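Local coordinates for uncharacterized protein MJ0100 (Methanocaldococcus jannaschii, PDB 3KPB) that binds S-adenosylmethionine and S-methyl-5'-thioadenosine through its C-terminal CBS domain pair and probably takes part in making homocysteine from aspartate semialdehyde and sulfide, at residues I47-S50 with W51-A54; I37-E40 with H41-V45; K61-I64 with E65-M68. All coordinates share one frame; numbering follows the deposited sequence.

In the fold
All three contacts are local, between neighbouring stretches of chain, and come in the order 2, 1, 3; contacts 2 and 1 lie within the first CBS motif and contact 3 in the connection that follows it. Contact 2 closes the hairpin of strands 35-38 and 44-48, contact 1 passes from strand 44-48 into helix 50-58, and contact 3 is a turn in the loop after that helix. Contacts 1 and 2 lie about 17 Å apart between centres, 2 and 3 about 15 Å, and 1 and 3 about 10 Å. Of the three, contact 1 holds the S-adenosylmethionine-binding residues; I48 ties it to the others, packing on I37 of contact 2 and on I64, I67 and M68 of contact 3.

Contact 1: residues I47-S50 with W51-A54; sequences IITS and WDIA. With SAM (S-adenosylmethionine), chain E.
T49 and D52 form a capping box at the start of helix 50-58, where strand 44-48 of this CBS domain gives way to the helix and both elements face S-adenosylmethionine. Earliest in the segment, I47 lays CG2 against the adenine, 3.8 Å from SAM C4. I48 turns inward from the other side of the strand; its CD1 lies 3.7 Å from D52 CB and its CG2 meets I53 CD1 at about a right angle. T49 is the N-cap: OG1, placed between the backbone N and the carbonyl carbon (chi1 67°), takes a weak bond from W51 N. In return, T49 N donates to the anti side of D52 OD2 (2.9 Å, 155°). That oxygen also accepts from the ribose, with SAM O2' 2.8 Å from D52 OD2, while D52 OD1 takes O3' in a bond too short for its length to be trusted. With an alanine here, both ribose hydroxyls would probably lose an acceptor and T49 N its capping partner. S50 sends OG to S50 of the second subunit, while its carbonyl closes the first helical turn, S50 O taking A54 N at 3.1 Å and 172°.

Contact 2: residues I37-E40 with H41-V45; sequences IVDE and HGKLV
D39, H41 and V45 carry most of this beta hairpin between strands 35-38 and 44-48, whose bend is a type I turn from D39 to G42 followed by a G1 bulge. The evidence is a bond from G42 N to D39 O (2.9 Å), a second from D39 N to K43 O (2.8 Å), and the positive phi of G42, where a side chain would jam against the preceding carbonyl. D39 holds the bend from within. Its CG sits between the backbone N and the carbonyl carbon (chi1 61°), which brings OD1 over the loop to accept H41 N, 2.9 Å away, and K43 N, 3.1 Å away. The two donors come from opposite faces of the carboxylate plane; the first closes an Asx turn. H41 runs alongside E40 and points the same way, its CD2 3.5 Å from E40 OE1, with ring and carboxylate planes 48° apart. At the strand end, where V38 and L44 form a non-hydrogen-bonded antiparallel pair, V45 lies alongside the first strand, CG1 against D39 CB and CG2 against I37 CG2 (3.8 Å), and V45 N donates almost straight to I37 O (2.8 Å, 176°).

Contact 3: residues K61-I64 with E65-M68; sequences KKTI and EEIM
E66 lays its side chain back over the backbone of K62 and T63, with CB and CG beside the aliphatic part of K61 and the hydroxyl of T63. CG stands anti to the carbonyl carbon (chi1 -57°) and the chain beyond it is extended, which carries the carboxylate to the start of the turn. There E66 OE2 accepts two bonds, from T63 N at 2.9 Å and from T63 OG1 at 3.0 Å; the hydroxyl uses the anti lone pair, whereas the amide lies 30° out of the carboxylate plane. A weak third donor is K62 N. The other oxygen, E66 OE1, accepts from two waters: one accepts from K61 NZ and so bridges ammonium group and carboxylate, whose charged atoms are not in contact; the other accepts from the backbone N of K62. K61 CG also rests on I67 CD1, 4.0 Å away. The backbone coils beneath this lid: E66 N reaches T63 O, and I64 O takes I67 N from above its plane (3.0 Å) and M68 N nearly along the C=O axis (2.9 Å, 177°). I64 CG2 packs on M68 CB on the inner side, where both side chains meet I37 and I48 of the sheet. I64 O, with its two donors, closes a compact turn in the connection from helix 50-58 to strand 75-76, which links the two CBS motifs.

Contact 1: residues I47-S50 with W51-A54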
loop_
_atom_site.group_PDB
_atom_site.type_symbol
_atom_site.label_atom_id
_atom_site.label_comp_id
_atom_site.label_asym_id
_atom_site.label_seq_id
_atom_site.Cartn_x
_atom_site.Cartn_y
_atom_site.Cartn_z
ATOM N N ILE A 47 0.483 10.182 10.804
ATOM C CA ILE A 47 0.829 9.814 9.431
ATOM C C ILE A 47 -0.335 9.088 8.735
ATOM O O ILE A 47 -1.118 8.384 9.380
ATOM C CB ILE A 47 2.160 8.999 9.367
ATOM C CG1 ILE A 47 2.676 8.908 7.921
ATOM C CG2 ILE A 47 1.994 7.609 10.018
ATOM C CD1 ILE A 47 4.094 8.351 7.787
ATOM N N ILE A 48 -0.452 9.305 7.425
ATOM C CA ILE A 48 -1.463 8.664 6.585
ATOM C C ILE A 48 -0.772 7.956 5.422
ATOM O O ILE A 48 0.166 8.501 4.841
ATOM C CB ILE A 48 -2.443 9.751 6.024
ATOM C CG1 ILE A 48 -3.389 10.259 7.121
ATOM C CG2 ILE A 48 -3.240 9.262 4.796
ATOM C CD1 ILE A 48 -4.376 9.221 7.651
ATOM N N THR A 49 -1.226 6.751 5.082
ATOM C CA THR A 49 -0.854 6.093 3.818
ATOM C C THR A 49 -2.146 5.692 3.102
ATOM O O THR A 49 -3.233 5.861 3.660
ATOM C CB THR A 49 -0.015 4.818 4.048
ATOM O OG1 THR A 49 -0.832 3.826 4.680
ATOM C CG2 THR A 49 1.192 5.098 4.931
ATOM N N SER A 50 -2.055 5.143 1.891
ATOM C CA SER A 50 -3.281 4.670 1.233
ATOM C C SER A 50 -4.021 3.602 2.042
ATOM O O SER A 50 -5.241 3.469 1.912
ATOM C CB SER A 50 -3.028 4.176 -0.193
ATOM O OG SER A 50 -2.193 3.033 -0.195
ATOM N N TRP A 51 -3.295 2.849 2.868
ATOM C CA TRP A 51 -3.947 1.890 3.753
ATOM C C TRP A 51 -4.942 2.587 4.681
ATOM O O TRP A 51 -6.055 2.100 4.888
ATOM C CB TRP A 51 -2.934 1.092 4.564
ATOM C CG TRP A 51 -3.581 -0.007 5.342
ATOM C CD1 TRP A 51 -3.795 -0.045 6.694
ATOM C CD2 TRP A 51 -4.138 -1.215 4.813
ATOM N NE1 TRP A 51 -4.433 -1.215 7.040
ATOM C CE2 TRP A 51 -4.647 -1.956 5.905
ATOM C CE3 TRP A 51 -4.236 -1.757 3.521
ATOM C CZ2 TRP A 51 -5.252 -3.212 5.745
ATOM C CZ3 TRP A 51 -4.837 -3.004 3.363
ATOM C CH2 TRP A 51 -5.337 -3.715 4.471
ATOM N N ASP A 52 -4.546 3.732 5.227
ATOM C CA ASP A 52 -5.431 4.488 6.109
ATOM C C ASP A 52 -6.629 5.097 5.389
ATOM O O ASP A 52 -7.674 5.283 6.002
ATOM C CB ASP A 52 -4.651 5.580 6.823
ATOM C CG ASP A 52 -3.524 5.024 7.645
ATOM O OD1 ASP A 52 -3.781 4.155 8.508
ATOM O OD2 ASP A 52 -2.377 5.447 7.419
ATOM N N ILE A 53 -6.484 5.414 4.104
ATOM C CA ILE A 53 -7.638 5.840 3.299
ATOM C C ILE A 53 -8.668 4.710 3.242
ATOM O O ILE A 53 -9.850 4.924 3.514
ATOM C CB ILE A 53 -7.219 6.275 1.868
ATOM C CG1 ILE A 53 -6.216 7.444 1.917
ATOM C CG2 ILE A 53 -8.440 6.612 0.992
ATOM C CD1 ILE A 53 -6.710 8.732 2.608
ATOM N N ALA A 54 -8.213 3.503 2.902
ATOM C CA ALA A 54 -9.075 2.320 2.937
ATOM C C ALA A 54 -9.692 2.095 4.321
ATOM O O ALA A 54 -10.887 1.810 4.432
ATOM C CB ALA A 54 -8.311 1.077 2.479
HETATM N N SAM E . 4.181 0.067 4.608
HETATM C CA SAM E . 2.822 -0.336 5.003
HETATM C C SAM E . 1.866 0.851 4.853
HETATM O O SAM E . 1.958 1.629 3.900
HETATM O OXT SAM E . 0.971 1.058 5.677
HETATM C CB SAM E . 2.832 -0.804 6.461
HETATM C CG SAM E . 1.819 -1.929 6.686
HETATM S SD SAM E . 0.619 -1.551 8.013
HETATM C CE SAM E . -0.619 -2.781 7.668
HETATM C "C5'" SAM E . -0.305 -0.035 7.577
HETATM C "C4'" SAM E . -0.159 1.065 8.627
HETATM O "O4'" SAM E . 1.220 1.439 8.764
HETATM C "C3'" SAM E . -0.855 2.321 8.111
HETATM O "O3'" SAM E . -2.093 2.459 8.803
HETATM C "C2'" SAM E . 0.086 3.461 8.493
HETATM O "O2'" SAM E . -0.623 4.406 9.303
HETATM C "C1'" SAM E . 1.173 2.763 9.315
HETATM N N9 SAM E . 2.463 3.443 9.074
HETATM C C8 SAM E . 3.070 3.591 7.894
HETATM N N7 SAM E . 4.211 4.262 8.066
HETATM C C5 SAM E . 4.331 4.539 9.363
HETATM C C6 SAM E . 5.285 5.203 10.123
HETATM N N6 SAM E . 6.373 5.721 9.562
HETATM N N1 SAM E . 5.096 5.314 11.447
HETATM C C2 SAM E . 4.020 4.805 12.025
HETATM N N3 SAM E . 3.092 4.167 11.328
HETATM C C4 SAM E . 3.220 4.023 10.002
#

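Contact 2: residues I37-E40 with H41-V45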
loop_
_atom_site.group_PDB
_atom_site.type_symbol
_atom_site.label_atom_id
_atom_site.label_comp_id
_atom_site.label_asym_id
_atom_site.label_seq_id
_atom_site.Cartn_x
_atom_site.Cartn_y
_atom_site.Cartn_z
ATOM N N ILE A 37 1.124 14.161 8.946
ATOM C CA ILE A 37 0.075 15.096 9.332
ATOM C C ILE A 37 0.632 16.022 10.405
ATOM O O ILE A 37 1.244 15.564 11.375
ATOM C CB ILE A 37 -1.193 14.364 9.835
ATOM C CG1 ILE A 37 -1.692 13.347 8.791
ATOM C CG2 ILE A 37 -2.278 15.376 10.223
ATOM C CD1 ILE A 37 -1.974 13.923 7.395
ATOM N N VAL A 38 0.450 17.321 10.208
ATOM C CA VAL A 38 0.976 18.311 11.139
ATOM C C VAL A 38 -0.163 19.139 11.712
ATOM O O VAL A 38 -1.234 19.251 11.095
ATOM C CB VAL A 38 2.041 19.226 10.486
ATOM C CG1 VAL A 38 3.277 18.421 10.108
ATOM C CG2 VAL A 38 1.470 19.976 9.273
ATOM N N ASP A 39 0.061 19.699 12.900
ATOM C CA ASP A 39 -0.923 20.598 13.484
ATOM C C ASP A 39 -0.792 22.000 12.894
ATOM O O ASP A 39 0.028 22.237 11.998
ATOM C CB ASP A 39 -0.890 20.589 15.025
ATOM C CG ASP A 39 0.447 21.033 15.612
ATOM O OD1 ASP A 39 1.191 21.815 14.979
ATOM O OD2 ASP A 39 0.742 20.599 16.747
ATOM N N GLU A 40 -1.619 22.915 13.390
ATOM C CA GLU A 40 -1.691 24.272 12.853
ATOM C C GLU A 40 -0.381 25.038 13.056
ATOM O O GLU A 40 -0.188 26.122 12.495
ATOM C CB GLU A 40 -2.895 25.025 13.443
ATOM C CG GLU A 40 -2.774 25.440 14.919
ATOM C CD GLU A 40 -3.115 24.335 15.921
ATOM O OE1 GLU A 40 -3.221 24.656 17.123
ATOM O OE2 GLU A 40 -3.279 23.159 15.524
ATOM N N HIS A 41 0.518 24.458 13.856
ATOM C CA HIS A 41 1.843 25.040 14.058
ATOM C C HIS A 41 2.978 24.323 13.299
ATOM O O HIS A 41 4.148 24.654 13.496
ATOM C CB HIS A 41 2.143 25.171 15.558
ATOM C CG HIS A 41 1.191 26.080 16.271
ATOM N ND1 HIS A 41 1.297 27.454 16.215
ATOM C CD2 HIS A 41 0.093 25.818 17.019
ATOM C CE1 HIS A 41 0.314 27.998 16.912
ATOM N NE2 HIS A 41 -0.430 27.027 17.409
ATOM N N GLY A 42 2.641 23.366 12.431
ATOM C CA GLY A 42 3.651 22.675 11.611
ATOM C C GLY A 42 4.322 21.505 12.313
ATOM O O GLY A 42 5.297 20.937 11.812
ATOM N N LYS A 43 3.787 21.130 13.470
ATOM C CA LYS A 43 4.364 20.050 14.266
ATOM C C LYS A 43 3.689 18.719 13.996
ATOM O O LYS A 43 2.460 18.641 13.920
ATOM C CB LYS A 43 4.277 20.364 15.763
ATOM C CG LYS A 43 4.823 21.733 16.183
ATOM C CD LYS A 43 6.192 22.024 15.572
ATOM C CE LYS A 43 6.858 23.203 16.271
ATOM N NZ LYS A 43 6.208 24.515 15.956
ATOM N N LEU A 44 4.497 17.664 13.901
ATOM C CA LEU A 44 4.000 16.328 13.573
ATOM C C LEU A 44 3.001 15.788 14.598
ATOM O O LEU A 44 3.268 15.792 15.801
ATOM C CB LEU A 44 5.165 15.346 13.414
ATOM C CG LEU A 44 4.808 13.911 13.009
ATOM C CD1 LEU A 44 4.356 13.829 11.553
ATOM C CD2 LEU A 44 5.997 13.007 13.250
ATOM N N VAL A 45 1.854 15.318 14.106
ATOM C CA VAL A 45 0.831 14.690 14.952
ATOM C C VAL A 45 0.377 13.312 14.450
ATOM O O VAL A 45 -0.324 12.590 15.165
ATOM C CB VAL A 45 -0.414 15.596 15.145
ATOM C CG1 VAL A 45 -0.032 16.904 15.835
ATOM C CG2 VAL A 45 -1.097 15.879 13.808
#

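Contact 3: residues K61-I64 with E65-M68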
loop_
_atom_site.group_PDB
_atom_site.type_symbol
_atom_site.label_atom_id
_atom_site.label_comp_id
_atom_site.label_asym_id
_atom_site.label_seq_id
_atom_site.Cartn_x
_atom_site.Cartn_y
_atom_site.Cartn_z
ATOM N N LYS A 61 -15.125 6.964 8.750
ATOM C CA LYS A 61 -14.547 8.189 9.303
ATOM C C LYS A 61 -14.583 9.305 8.276
ATOM O O LYS A 61 -14.354 9.065 7.086
ATOM C CB LYS A 61 -13.093 7.970 9.742
ATOM C CG LYS A 61 -12.880 6.906 10.809
ATOM C CD LYS A 61 -13.765 7.125 12.027
ATOM C CE LYS A 61 -13.363 6.189 13.155
ATOM N NZ LYS A 61 -14.324 6.294 14.295
ATOM N N LYS A 62 -14.836 10.528 8.739
ATOM C CA LYS A 62 -14.934 11.680 7.840
ATOM C C LYS A 62 -13.655 12.506 7.690
ATOM O O LYS A 62 -13.425 13.085 6.629
ATOM C CB LYS A 62 -16.091 12.596 8.254
ATOM C CG LYS A 62 -17.463 11.964 8.100
ATOM C CD LYS A 62 -18.563 12.938 8.497
ATOM C CE LYS A 62 -19.936 12.279 8.463
ATOM N NZ LYS A 62 -20.121 11.292 9.566
ATOM N N THR A 63 -12.844 12.585 8.744
ATOM C CA THR A 63 -11.628 13.412 8.712
ATOM C C THR A 63 -10.382 12.587 9.003
ATOM O O THR A 63 -10.448 11.536 9.651
ATOM C CB THR A 63 -11.675 14.595 9.719
ATOM O OG1 THR A 63 -11.665 14.080 11.057
ATOM C CG2 THR A 63 -12.925 15.448 9.516
ATOM N N ILE A 64 -9.249 13.099 8.535
ATOM C CA ILE A 64 -7.951 12.466 8.718
ATOM C C ILE A 64 -7.629 12.277 10.190
ATOM O O ILE A 64 -7.067 11.254 10.584
ATOM C CB ILE A 64 -6.855 13.277 7.988
ATOM C CG1 ILE A 64 -6.942 12.992 6.482
ATOM C CG2 ILE A 64 -5.453 12.951 8.507
ATOM C CD1 ILE A 64 -6.976 11.490 6.115
ATOM N N GLU A 65 -8.014 13.224 11.024
ATOM C CA GLU A 65 -7.605 13.076 12.390
ATOM C C GLU A 65 -8.254 11.886 13.105
ATOM O O GLU A 65 -7.704 11.379 14.079
ATOM C CB GLU A 65 -7.731 14.383 13.133
ATOM C CG GLU A 65 -9.030 14.650 13.784
ATOM C CD GLU A 65 -8.771 15.356 15.078
ATOM O OE1 GLU A 65 -9.259 16.489 15.248
ATOM O OE2 GLU A 65 -8.044 14.789 15.925
ATOM N N GLU A 66 -9.375 11.405 12.577
ATOM C CA GLU A 66 -10.044 10.229 13.134
ATOM C C GLU A 66 -9.394 8.904 12.752
ATOM O O GLU A 66 -9.718 7.867 13.338
ATOM C CB GLU A 66 -11.504 10.195 12.708
ATOM C CG GLU A 66 -12.278 11.420 13.098
ATOM C CD GLU A 66 -13.657 11.432 12.494
ATOM O OE1 GLU A 66 -14.552 10.752 13.039
ATOM O OE2 GLU A 66 -13.850 12.127 11.475
ATOM N N ILE A 67 -8.491 8.928 11.776
ATOM C CA ILE A 67 -7.912 7.690 11.259
ATOM C C ILE A 67 -6.384 7.670 11.254
ATOM O O ILE A 67 -5.787 6.595 11.167
ATOM C CB ILE A 67 -8.462 7.354 9.836
ATOM C CG1 ILE A 67 -8.353 5.851 9.529
ATOM C CG2 ILE A 67 -7.786 8.208 8.756
ATOM C CD1 ILE A 67 -9.365 4.987 10.270
ATOM N N MET A 68 -5.750 8.835 11.346
ATOM C CA MET A 68 -4.294 8.879 11.210
ATOM C C MET A 68 -3.606 8.030 12.272
ATOM O O MET A 68 -4.111 7.877 13.387
ATOM C CB MET A 68 -3.770 10.319 11.245
ATOM C CG MET A 68 -4.044 11.035 12.550
ATOM S SD MET A 68 -3.589 12.765 12.478
ATOM C CE MET A 68 -3.810 13.208 14.202
HETATM O O HOH W 1 -14.311 9.160 15.081
HETATM O O HOH W 2 -16.585 10.526 11.242
#